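Local coordinates for uncharacterized protein (Bacteroides caccae, PDB 3NO2), which is of unknown function but folds as a six-bladed beta-propeller, with a region resembling the Mal s 1 allergenic proteins, at residues 43-48 and 82-87; 95-100 and 124-129; 129-134 and 170-175; 221-226 and 246-251. One frame throughout, in Å; residues are numbered along the deposited sequence. Where two conformers were deposited one is given.

Contact 1 (43-48 and 82-87); sequences AATKAG and ARILPD
Ala43 and Ile84 make the close part of this contact, where the innermost strands of two successive propeller blades, 41-44 and 78-84, come side by side. The distance of 5.3 Å between Ala43 CA and Arg83 CA is the shortest CA-CA distance between the segments. Ala43 directs its methyl group at the other strand, where CB lies 3.8 Å from Arg83 CA and equally near Ala82 O. The same CB meets the side chain of Ile84 at CG1, 4.1 Å away. Ile84 CG1 stands anti to its own carbonyl carbon (chi1 -60°), beside the backbone N, and from there it also reaches Ala44 O at 3.8 Å. One atom further out, Ile84 CD1 touches Thr45 CG2 at 3.8 Å, the two side chains crossing obliquely. Leu51 and Met60, from the second and third strands of the first blade, add to the packing round Ile84.

Past Thr45 the segments diverge. Residues 45-48 form a type I turn, closed by Gly48 N donating to Thr45 O at 2.9 Å, while Pro86 and Asp87 lie exposed on the other segment. Thr45 OG1 bonds to Glu49, and Arg83 gives NE to Ile130 O, so both find partners outside the interface. Between the segments, methyl and methylene groups pack on one another and on backbone; the fit probably rests on shape and exclusion of water rather than directional bonds.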
loop_
_atom_site.group_PDB
_atom_site.type_symbol
_atom_site.label_atom_id
_atom_site.label_comp_id
_atom_site.label_asym_id
_atom_site.label_seq_id
_atom_site.Cartn_x
_atom_site.Cartn_y
_atom_site.Cartn_z
ATOM N N ALA A 43 0.485 4.640 -7.084
ATOM C CA ALA A 43 0.169 5.986 -6.614
ATOM C C ALA A 43 0.036 6.899 -7.829
ATOM O O ALA A 43 0.592 6.635 -8.887
ATOM C CB ALA A 43 1.269 6.497 -5.648
ATOM N N ALA A 44 -0.765 7.946 -7.680
ATOM C CA ALA A 44 -0.987 8.962 -8.725
ATOM C C ALA A 44 -0.558 10.301 -8.232
ATOM O O ALA A 44 -0.750 10.655 -7.061
ATOM C CB ALA A 44 -2.454 9.010 -9.130
ATOM N N THR A 45 -0.006 11.068 -9.149
ATOM C CA THR A 45 0.248 12.495 -8.868
ATOM C C THR A 45 -1.017 13.289 -9.150
ATOM O O THR A 45 -1.922 12.832 -9.834
ATOM C CB THR A 45 1.380 13.082 -9.708
ATOM O OG1 THR A 45 0.962 13.160 -11.063
ATOM C CG2 THR A 45 2.680 12.256 -9.596
ATOM N N LYS A 46 -1.058 14.509 -8.637
ATOM C CA LYS A 46 -2.205 15.410 -8.896
ATOM C C LYS A 46 -2.386 15.637 -10.375
ATOM O O LYS A 46 -3.520 15.750 -10.850
ATOM C CB LYS A 46 -2.006 16.728 -8.155
ATOM C CG LYS A 46 -2.277 16.592 -6.662
ATOM N N ALA A 47 -1.275 15.679 -11.098
ATOM C CA ALA A 47 -1.288 15.864 -12.541
ATOM C C ALA A 47 -1.699 14.627 -13.325
ATOM O O ALA A 47 -1.879 14.719 -14.536
ATOM C CB ALA A 47 0.034 16.357 -13.029
ATOM N N GLY A 48 -1.838 13.477 -12.651
ATOM C CA GLY A 48 -2.329 12.264 -13.302
ATOM C C GLY A 48 -1.258 11.278 -13.762
ATOM O O GLY A 48 -1.574 10.335 -14.473
ATOM N N ALA A 82 6.023 2.585 -2.982
ATOM C CA ALA A 82 5.984 3.651 -3.991
ATOM C C ALA A 82 4.748 4.517 -3.707
ATOM O O ALA A 82 3.633 4.083 -3.976
ATOM C CB ALA A 82 5.954 3.070 -5.377
ATOM N N ARG A 83 4.931 5.719 -3.179
ATOM C CA ARG A 83 3.827 6.631 -2.866
ATOM C C ARG A 83 4.226 8.047 -3.247
ATOM O O ARG A 83 5.397 8.364 -3.435
ATOM C CB ARG A 83 3.421 6.553 -1.395
ATOM C CG ARG A 83 4.509 7.054 -0.461
ATOM C CD ARG A 83 4.048 7.170 0.960
ATOM N NE ARG A 83 3.713 5.892 1.550
ATOM C CZ ARG A 83 2.492 5.471 1.848
ATOM N NH1 ARG A 83 1.438 6.234 1.622
ATOM N NH2 ARG A 83 2.342 4.308 2.429
ATOM N N ILE A 84 3.224 8.914 -3.359
ATOM C CA ILE A 84 3.425 10.351 -3.491
ATOM C C ILE A 84 3.154 10.994 -2.146
ATOM O O ILE A 84 2.066 10.805 -1.552
ATOM C CB ILE A 84 2.534 10.921 -4.587
ATOM C CG1 ILE A 84 2.840 10.272 -5.939
ATOM C CG2 ILE A 84 2.655 12.470 -4.616
ATOM C CD1 ILE A 84 4.232 10.545 -6.531
ATOM N N LEU A 85 4.153 11.703 -1.636
ATOM C CA LEU A 85 4.056 12.374 -0.369
ATOM C C LEU A 85 3.198 13.655 -0.503
ATOM O O LEU A 85 2.981 14.151 -1.605
ATOM C CB LEU A 85 5.451 12.787 0.082
ATOM C CG LEU A 85 6.409 11.637 0.385
ATOM C CD1 LEU A 85 7.795 12.186 0.625
ATOM C CD2 LEU A 85 5.898 10.794 1.577
ATOM N N PRO A 86 2.689 14.147 0.617
ATOM C CA PRO A 86 1.959 15.442 0.572
ATOM C C PRO A 86 2.704 16.585 -0.098
ATOM O O PRO A 86 2.035 17.444 -0.704
ATOM C CB PRO A 86 1.697 15.738 2.047
ATOM C CG PRO A 86 1.650 14.363 2.698
ATOM C CD PRO A 86 2.637 13.496 1.927
ATOM N N ASP A 87 4.026 16.593 -0.029
ATOM C CA ASP A 87 4.834 17.613 -0.709
ATOM C C ASP A 87 4.984 17.424 -2.242
ATOM O O ASP A 87 5.636 18.268 -2.905
ATOM C CB ASP A 87 6.168 17.802 -0.006
ATOM C CG ASP A 87 7.125 16.614 -0.165
ATOM O OD1 ASP A 87 6.848 15.698 -0.963
ATOM O OD2 ASP A 87 8.177 16.658 0.511
#

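Contact 2 (95-100 and 124-129); sequences CGHPST and HAQFRQ
The hairpin turn between strands 90-95 and 99-104 of one propeller blade is gripped here by the connection that leads to the next blade, chiefly through Gln126 and Phe127. Gln126, extended beyond CG, lays its amide against the turn. OE1 accepts from Gly96 N at 3.0 Å and from Ser99 OG at 2.9 Å, the two donors arriving from opposite faces of the amide plane. NE2 donates to Gly96 O at 3.0 Å, nearly in that plane and fairly straight (160° at the hydrogen), and has a second acceptor in Ile120 O. Bonds at both ends fix the rotation of the amide, with the His97 ring obliquely beside NE2, its plane 81° from the amide.

Cys95 SG sits over the centre of the Phe127 ring, 3.6 Å from the centroid and 5° off the normal, and accepts a long bond from Phe127 N at 3.5 Å. Ser99 CB lies at the ring edge, in plane. Within the connection, Arg128 NH1 and NH2 both donate to His124 O, and NH1 also hydrogen-bonds Phe127 O. A glutamine bonding both N-H and C=O of Gly96, in a turn with a cis peptide before Pro98, and a sulfur-aromatic contact thus tie an interblade connection to a beta-hairpin of the propeller.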
loop_
_atom_site.group_PDB
_atom_site.type_symbol
_atom_site.label_atom_id
_atom_site.label_comp_id
_atom_site.label_asym_id
_atom_site.label_seq_id
_atom_site.Cartn_x
_atom_site.Cartn_y
_atom_site.Cartn_z
ATOM N N CYS A 95 13.290 -3.548 0.221
ATOM C CA CYS A 95 13.723 -4.538 1.178
ATOM C C CYS A 95 15.080 -5.053 0.787
ATOM O O CYS A 95 15.354 -5.239 -0.410
ATOM C CB CYS A 95 12.737 -5.704 1.198
ATOM S SG CYS A 95 11.007 -5.141 1.496
ATOM N N GLY A 96 15.938 -5.283 1.761
ATOM C CA GLY A 96 17.283 -5.796 1.475
ATOM C C GLY A 96 18.180 -5.645 2.676
ATOM O O GLY A 96 17.734 -5.658 3.842
ATOM N N HIS A 97 19.481 -5.504 2.387
ATOM C CA HIS A 97 20.555 -5.443 3.412
ATOM C C HIS A 97 21.620 -4.451 2.943
ATOM O O HIS A 97 22.600 -4.867 2.289
ATOM C CB HIS A 97 21.142 -6.834 3.639
ATOM C CG HIS A 97 20.130 -7.778 4.193
ATOM N ND1 HIS A 97 19.617 -7.618 5.457
ATOM C CD2 HIS A 97 19.496 -8.846 3.655
ATOM C CE1 HIS A 97 18.697 -8.532 5.676
ATOM N NE2 HIS A 97 18.599 -9.292 4.606
ATOM N N PRO A 98 21.414 -3.159 3.174
ATOM C CA PRO A 98 20.368 -2.562 3.992
ATOM C C PRO A 98 19.063 -2.318 3.248
ATOM O O PRO A 98 19.033 -2.117 2.026
ATOM C CB PRO A 98 20.970 -1.218 4.392
ATOM C CG PRO A 98 21.821 -0.846 3.233
ATOM C CD PRO A 98 22.444 -2.166 2.775
ATOM N N SER A 99 17.992 -2.277 4.003
ATOM C CA SER A 99 16.750 -1.693 3.516
ATOM C C SER A 99 17.010 -0.253 3.150
ATOM O O SER A 99 17.753 0.437 3.874
ATOM C CB SER A 99 15.662 -1.746 4.562
ATOM O OG SER A 99 15.400 -3.080 5.054
ATOM N N THR A 100 16.426 0.226 2.061
ATOM C CA THR A 100 16.740 1.589 1.592
ATOM C C THR A 100 15.452 2.317 1.231
ATOM O O THR A 100 14.603 1.782 0.518
ATOM C CB THR A 100 17.636 1.529 0.363
ATOM O OG1 THR A 100 18.840 0.800 0.690
ATOM C CG2 THR A 100 18.026 2.893 -0.119
ATOM N N HIS A 124 11.855 -10.398 1.253
ATOM C CA HIS A 124 10.437 -10.503 1.087
ATOM C C HIS A 124 9.680 -10.478 2.442
ATOM O O HIS A 124 8.502 -10.169 2.453
ATOM C CB HIS A 124 10.073 -11.823 0.353
ATOM C CG HIS A 124 8.755 -11.828 -0.302
ATOM N ND1 HIS A 124 8.431 -10.956 -1.317
ATOM C CD2 HIS A 124 7.688 -12.651 -0.166
ATOM C CE1 HIS A 124 7.215 -11.234 -1.759
ATOM N NE2 HIS A 124 6.744 -12.279 -1.091
ATOM N N ALA A 125 10.337 -10.871 3.528
ATOM C CA ALA A 125 9.745 -10.908 4.849
ATOM C C ALA A 125 9.879 -9.611 5.609
ATOM O O ALA A 125 9.563 -9.564 6.805
ATOM C CB ALA A 125 10.359 -12.091 5.667
ATOM N N GLN A 126 10.372 -8.561 4.960
ATOM C CA GLN A 126 10.521 -7.234 5.561
ATOM C C GLN A 126 9.228 -6.438 5.407
ATOM O O GLN A 126 8.238 -6.721 6.083
ATOM C CB GLN A 126 11.758 -6.509 5.028
ATOM C CG GLN A 126 13.059 -7.248 5.408
ATOM C CD GLN A 126 14.301 -6.640 4.796
ATOM O OE1 GLN A 126 14.260 -5.566 4.194
ATOM N NE2 GLN A 126 15.437 -7.344 4.922
ATOM N N PHE A 127 9.182 -5.454 4.508
ATOM C CA PHE A 127 8.048 -4.547 4.433
ATOM C C PHE A 127 7.416 -4.539 3.060
ATOM O O PHE A 127 7.946 -5.048 2.054
ATOM C CB PHE A 127 8.455 -3.133 4.824
ATOM C CG PHE A 127 9.608 -2.579 4.031
ATOM C CD1 PHE A 127 9.428 -2.024 2.768
ATOM C CD2 PHE A 127 10.904 -2.666 4.538
ATOM C CE1 PHE A 127 10.536 -1.491 2.070
ATOM C CE2 PHE A 127 11.967 -2.128 3.841
ATOM C CZ PHE A 127 11.756 -1.562 2.634
ATOM N N ARG A 128 6.230 -3.908 3.005
ATOM C CA ARG A 128 5.576 -3.564 1.755
ATOM C C ARG A 128 5.523 -2.039 1.657
ATOM O O ARG A 128 6.407 -1.454 0.986
ATOM C CB ARG A 128 4.230 -4.261 1.613
ATOM C CG ARG A 128 4.377 -5.771 1.557
ATOM C CD ARG A 128 5.066 -6.261 0.284
ATOM N NE ARG A 128 5.232 -7.721 0.282
ATOM C CZ ARG A 128 6.214 -8.393 0.836
ATOM N NH1 ARG A 128 7.216 -7.781 1.417
ATOM N NH2 ARG A 128 6.144 -9.724 0.870
ATOM N N GLN A 129 4.585 -1.351 2.315
ATOM C CA GLN A 129 4.394 0.086 2.134
ATOM C C GLN A 129 4.868 0.885 3.356
ATOM O O GLN A 129 4.169 0.983 4.362
ATOM C CB GLN A 129 2.913 0.401 1.899
ATOM C CG GLN A 129 2.286 -0.362 0.752
ATOM C CD GLN A 129 0.977 0.280 0.275
ATOM O OE1 GLN A 129 0.343 1.068 0.989
ATOM N NE2 GLN A 129 0.534 -0.068 -0.932
#

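Contact 3 (129-134 and 170-175); sequences QINKNK and SAFLDN
Asn131 and Phe172 reach toward each other tip to tip between the innermost strands of two successive blades, 131-132 and 169-172. Traced outward, the Asn131 side chain starts with CB against Ser170 OG, 3.3 Å away. CG stands anti to the backbone N (chi1 -152°), and Phe172 CE2 is its nearest neighbour across the contact. At the tip the amide divides its work: OD1 turns back to accept from Lys132 N at 2.8 Å, while ND2 crosses to Ser170 O at 3.0 Å. That crossing bond is bent, with 142° at the hydrogen, and the donor stands well above the Ser170 carbonyl plane. ND2 also donates to a water at 3.3 Å, and the same water accepts from Phe172 N. Bonds at both amide atoms define which is nitrogen and which oxygen.

The Phe172 ring, inclined 51° to the amide, also meets Lys132 O, 3.2 Å from CE2, and Asn133 CA, 3.7 Å from CZ. Nearer the Gln129 end, a second water donates to Gln129 O and accepts from Ser170 OG, bridging the segments close to the strand starts. Arg83 packs on Asn131 from the preceding blade, and Leu139 of strand 138-142 touches Phe172. Adjacent innermost strands joined by one side-chain bond, water bridges and an aromatic ring, instead of a continuous ladder, fit the boundary between blades of a beta-propeller.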
loop_
_atom_site.group_PDB
_atom_site.type_symbol
_atom_site.label_atom_id
_atom_site.label_comp_id
_atom_site.label_asym_id
_atom_site.label_seq_id
_atom_site.Cartn_x
_atom_site.Cartn_y
_atom_site.Cartn_z
ATOM N N GLN A 129 4.585 -1.351 2.315
ATOM C CA GLN A 129 4.394 0.086 2.134
ATOM C C GLN A 129 4.868 0.885 3.356
ATOM O O GLN A 129 4.169 0.983 4.362
ATOM C CB GLN A 129 2.913 0.401 1.899
ATOM C CG GLN A 129 2.286 -0.362 0.752
ATOM C CD GLN A 129 0.977 0.280 0.275
ATOM O OE1 GLN A 129 0.343 1.068 0.989
ATOM N NE2 GLN A 129 0.534 -0.068 -0.932
ATOM N N ILE A 130 6.043 1.467 3.246
ATOM C CA ILE A 130 6.565 2.433 4.188
ATOM C C ILE A 130 5.832 3.763 3.990
ATOM O O ILE A 130 5.351 4.060 2.903
ATOM C CB ILE A 130 8.080 2.566 3.997
ATOM C CG1 ILE A 130 8.778 1.272 4.417
ATOM C CG2 ILE A 130 8.650 3.776 4.761
ATOM C CD1 ILE A 130 10.328 1.256 4.224
ATOM N N ASN A 131 5.700 4.536 5.051
ATOM C CA ASN A 131 5.081 5.852 5.030
ATOM C C ASN A 131 5.973 6.826 5.838
ATOM O O ASN A 131 6.930 6.429 6.473
ATOM C CB ASN A 131 3.632 5.765 5.567
ATOM C CG ASN A 131 2.729 6.830 4.995
ATOM O OD1 ASN A 131 3.173 7.814 4.402
ATOM N ND2 ASN A 131 1.433 6.580 5.101
ATOM N N LYS A 132 5.667 8.110 5.737
ATOM C CA LYS A 132 6.424 9.195 6.365
ATOM C C LYS A 132 5.471 9.949 7.293
ATOM O O LYS A 132 4.393 10.336 6.846
ATOM C CB LYS A 132 6.992 10.080 5.288
ATOM C CG LYS A 132 7.959 11.164 5.824
ATOM C CD LYS A 132 8.572 11.982 4.680
ATOM C CE LYS A 132 9.550 12.988 5.208
ATOM N NZ LYS A 132 10.184 13.780 4.085
ATOM N N ASN A 133 5.874 10.166 8.539
ATOM C CA ASN A 133 4.968 10.794 9.504
ATOM C C ASN A 133 5.271 12.297 9.590
ATOM O O ASN A 133 6.116 12.824 8.878
ATOM C CB ASN A 133 5.037 10.080 10.849
ATOM C CG ASN A 133 6.372 10.201 11.556
ATOM O OD1 ASN A 133 7.187 11.078 11.276
ATOM N ND2 ASN A 133 6.569 9.338 12.576
ATOM N N LYS A 134 4.538 12.974 10.466
ATOM C CA LYS A 134 4.576 14.426 10.508
ATOM C C LYS A 134 5.919 14.951 10.996
ATOM O O LYS A 134 6.339 16.065 10.615
ATOM C CB LYS A 134 3.442 14.935 11.412
ATOM C CG LYS A 134 3.201 16.444 11.345
ATOM C CD LYS A 134 1.941 16.819 12.110
ATOM C CE LYS A 134 1.943 18.283 12.511
ATOM N NZ LYS A 134 1.045 18.524 13.679
ATOM N N SER A 170 0.587 1.694 6.339
ATOM C CA SER A 170 -0.048 2.603 7.288
ATOM C C SER A 170 -0.681 3.744 6.496
ATOM O O SER A 170 -0.232 4.076 5.404
ATOM C CB SER A 170 0.976 3.137 8.286
ATOM O OG SER A 170 1.941 3.960 7.715
ATOM N N ALA A 171 -1.679 4.357 7.093
ATOM C CA ALA A 171 -2.322 5.536 6.497
ATOM C C ALA A 171 -2.810 6.441 7.624
ATOM O O ALA A 171 -3.207 5.988 8.685
ATOM C CB ALA A 171 -3.530 5.158 5.610
ATOM N N PHE A 172 -2.741 7.742 7.401
ATOM C CA PHE A 172 -3.063 8.706 8.443
ATOM C C PHE A 172 -4.524 9.135 8.408
ATOM O O PHE A 172 -5.159 9.235 7.349
ATOM C CB PHE A 172 -2.155 9.912 8.268
ATOM C CG PHE A 172 -0.725 9.569 8.439
ATOM C CD1 PHE A 172 -0.221 9.201 9.684
ATOM C CD2 PHE A 172 0.133 9.554 7.335
ATOM C CE1 PHE A 172 1.120 8.848 9.818
ATOM C CE2 PHE A 172 1.456 9.190 7.484
ATOM C CZ PHE A 172 1.944 8.837 8.699
ATOM N N LEU A 173 -5.046 9.381 9.599
ATOM C CA LEU A 173 -6.375 9.939 9.799
ATOM C C LEU A 173 -6.258 11.442 10.057
ATOM O O LEU A 173 -5.185 11.941 10.428
ATOM C CB LEU A 173 -7.067 9.268 10.972
ATOM C CG LEU A 173 -7.233 7.747 10.895
ATOM C CD1 LEU A 173 -7.897 7.230 12.174
ATOM C CD2 LEU A 173 -8.056 7.465 9.620
ATOM N N ASP A 174 -7.389 12.123 9.891
ATOM C CA ASP A 174 -7.466 13.571 10.108
ATOM C C ASP A 174 -6.956 13.983 11.464
ATOM O O ASP A 174 -6.327 15.033 11.574
ATOM C CB ASP A 174 -8.913 14.064 9.949
ATOM C CG ASP A 174 -9.327 14.203 8.499
ATOM O OD1 ASP A 174 -8.443 14.390 7.631
ATOM O OD2 ASP A 174 -10.550 14.139 8.232
ATOM N N ASN A 175 -7.212 13.176 12.499
ATOM C CA ASN A 175 -6.750 13.506 13.855
ATOM C C ASN A 175 -5.283 13.239 14.106
ATOM O O ASN A 175 -4.817 13.425 15.219
ATOM C CB ASN A 175 -7.611 12.813 14.940
ATOM C CG ASN A 175 -7.325 11.310 15.063
ATOM O OD1 ASN A 175 -6.628 10.721 14.227
ATOM N ND2 ASN A 175 -7.851 10.690 16.121
HETATM O O HOH W 1 3.919 2.394 6.787
HETATM O O HOH W 2 -1.365 8.195 4.526
#

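Contact 4 (221-226 and 246-251); sequences LQNGGL and LVEIDS
Leu226 and Ile249 pair as an antiparallel hydrogen-bonded couple between neighbouring strands of one blade. Leu226 N donates to Ile249 O at 2.9 Å, and Ile249 N returns the bond to Leu226 O at the same length but straighter, 167° against 146° at the hydrogen. Their side chains share a face of the sheet, where Leu226 CB meets Ile249 CG1 at 3.8 Å. Glu248 CA adds a CA-H...O contact to Leu226 O at 3.4 Å. Just before the pair, Gly225 CA comes within 3.1 Å of Ile249 O, an approach made possible by the lack of a side chain.

The next shell is Glu248, extended with CG anti to the backbone N. Leu221 CD1 touches its OE2 at 3.6 Å, the two side chains crossing at about a right angle. Asn223 and Glu248 face each other tip to tip, their amide and carboxylate planes only 9° apart, and the gap is spanned by water: one molecule accepts from Asn223 ND2 and donates to Glu248 OE2 at 2.6 Å. Another joins Asn223 O to Ser251 N.

Further out, Asn223 is itself set by the turn. Residues 221-224 form a type I turn, and Asn223 OD1 accepts from Gly225 N at 3.0 Å in an Asx turn. The other carboxylate oxygen of Glu248, OE1, makes a salt bridge with Lys22, probably steadying the carboxylate. The turn joins the first two strands of the blade while Leu226 pairs the second with the third, as in the antiparallel four-stranded blade of a beta-propeller.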
loop_
_atom_site.group_PDB
_atom_site.type_symbol
_atom_site.label_atom_id
_atom_site.label_comp_id
_atom_site.label_asym_id
_atom_site.label_seq_id
_atom_site.Cartn_x
_atom_site.Cartn_y
_atom_site.Cartn_z
ATOM N N LEU A 221 -10.834 8.166 3.468
ATOM C CA LEU A 221 -11.611 9.071 2.632
ATOM C C LEU A 221 -12.104 10.245 3.470
ATOM O O LEU A 221 -12.304 10.127 4.672
ATOM C CB LEU A 221 -12.766 8.341 1.972
ATOM C CG LEU A 221 -12.323 7.194 1.077
ATOM C CD1 LEU A 221 -13.512 6.286 0.731
ATOM C CD2 LEU A 221 -11.593 7.760 -0.144
ATOM N N GLN A 222 -12.262 11.378 2.769
ATOM C CA GLN A 222 -12.627 12.667 3.397
ATOM C C GLN A 222 -13.951 12.534 4.104
ATOM O O GLN A 222 -14.190 13.198 5.124
ATOM C CB GLN A 222 -12.694 13.797 2.350
ATOM C CG GLN A 222 -11.324 14.298 1.877
ATOM N N ASN A 223 -14.814 11.672 3.582
ATOM C CA ASN A 223 -16.119 11.426 4.197
ATOM C C ASN A 223 -16.129 10.529 5.459
ATOM O O ASN A 223 -17.200 10.250 6.004
ATOM C CB ASN A 223 -17.124 10.928 3.133
ATOM C CG ASN A 223 -16.664 9.652 2.431
ATOM O OD1 ASN A 223 -16.097 8.771 3.052
ATOM N ND2 ASN A 223 -16.932 9.554 1.131
ATOM N N GLY A 224 -14.961 10.109 5.951
ATOM C CA GLY A 224 -14.861 9.305 7.202
ATOM C C GLY A 224 -14.804 7.787 6.855
ATOM O O GLY A 224 -14.660 6.898 7.700
ATOM N N GLY A 225 -14.960 7.547 5.589
ATOM C CA GLY A 225 -14.944 6.206 5.089
ATOM C C GLY A 225 -13.531 5.713 4.808
ATOM O O GLY A 225 -12.542 6.378 5.073
ATOM N N LEU A 226 -13.471 4.544 4.213
ATOM C CA LEU A 226 -12.186 3.877 4.018
ATOM C C LEU A 226 -12.280 2.854 2.880
ATOM O O LEU A 226 -13.201 2.036 2.879
ATOM C CB LEU A 226 -11.846 3.118 5.332
ATOM C CG LEU A 226 -10.496 2.447 5.466
ATOM C CD1 LEU A 226 -9.388 3.523 5.495
ATOM C CD2 LEU A 226 -10.399 1.590 6.728
ATOM N N LEU A 246 -12.148 -5.466 -3.225
ATOM C CA LEU A 246 -11.995 -4.099 -2.783
ATOM C C LEU A 246 -13.351 -3.673 -2.216
ATOM O O LEU A 246 -14.382 -3.922 -2.825
ATOM C CB LEU A 246 -11.581 -3.200 -3.953
ATOM C CG LEU A 246 -11.546 -1.722 -3.666
ATOM C CD1 LEU A 246 -10.437 -1.401 -2.659
ATOM C CD2 LEU A 246 -11.365 -0.888 -4.973
ATOM N N VAL A 247 -13.347 -3.085 -1.010
ATOM C CA VAL A 247 -14.552 -2.495 -0.428
ATOM C C VAL A 247 -14.308 -1.068 -0.038
ATOM O O VAL A 247 -13.176 -0.663 0.294
ATOM C CB VAL A 247 -15.078 -3.288 0.802
ATOM C CG1 VAL A 247 -15.462 -4.720 0.411
ATOM C CG2 VAL A 247 -14.087 -3.288 1.965
ATOM N N GLU A 248 -15.397 -0.305 -0.023
ATOM C CA GLU A 248 -15.484 0.982 0.645
ATOM C C GLU A 248 -16.399 0.770 1.837
ATOM O O GLU A 248 -17.542 0.312 1.676
ATOM C CB GLU A 248 -16.073 2.068 -0.241
ATOM C CG GLU A 248 -16.151 3.426 0.424
ATOM C CD GLU A 248 -16.817 4.477 -0.439
ATOM O OE1 GLU A 248 -17.151 4.200 -1.617
ATOM O OE2 GLU A 248 -17.026 5.575 0.104
ATOM N N ILE A 249 -15.912 1.107 3.036
ATOM C CA ILE A 249 -16.737 1.114 4.228
ATOM C C ILE A 249 -16.981 2.570 4.595
ATOM O O ILE A 249 -16.143 3.456 4.396
ATOM C CB ILE A 249 -16.189 0.281 5.411
ATOM C CG1 ILE A 249 -14.824 0.767 5.865
ATOM C CG2 ILE A 249 -16.186 -1.250 5.055
ATOM C CD1 ILE A 249 -14.433 0.243 7.256
ATOM N N ASP A 250 -18.145 2.822 5.171
ATOM C CA ASP A 250 -18.471 4.137 5.702
ATOM C C ASP A 250 -17.987 4.221 7.149
ATOM O O ASP A 250 -17.419 3.272 7.699
ATOM C CB ASP A 250 -19.983 4.449 5.530
ATOM C CG ASP A 250 -20.891 3.620 6.354
ATOM O OD1 ASP A 250 -20.489 2.850 7.230
ATOM O OD2 ASP A 250 -22.129 3.741 6.072
ATOM N N SER A 251 -18.294 5.356 7.779
ATOM C CA SER A 251 -17.811 5.591 9.153
ATOM C C SER A 251 -18.442 4.659 10.200
ATOM O O SER A 251 -17.885 4.482 11.275
ATOM C CB SER A 251 -18.030 7.051 9.568
ATOM O OG SER A 251 -19.410 7.358 9.626
HETATM O O HOH W 3 -17.433 5.943 2.734
HETATM O O HOH W 4 -18.843 7.684 6.150
HETATM O O HOH W 5 -17.107 7.667 -1.454
#

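Along the chain the four contacts follow in series, contacts 2 and 3 meeting at Gln129. Contacts 1 and 3 join innermost strands of successive blades, 41-44 with 78-84 and 131-132 with 169-172; contact 2 ties the sheet containing 78-84 to the connection entering the next blade, and contact 4 lies within the sheet containing 226-231 and 246-249. Contacts 1 and 3, centres 14 Å apart, also touch where Leu85 packs on Lys132. Contacts 2 and 4, centres 29 Å apart, lie on opposite sides of the chain's centre. Blades are thus held internally by strand pairing and to their neighbours by side-chain packing and loop contacts, consistent with a closed propeller ring.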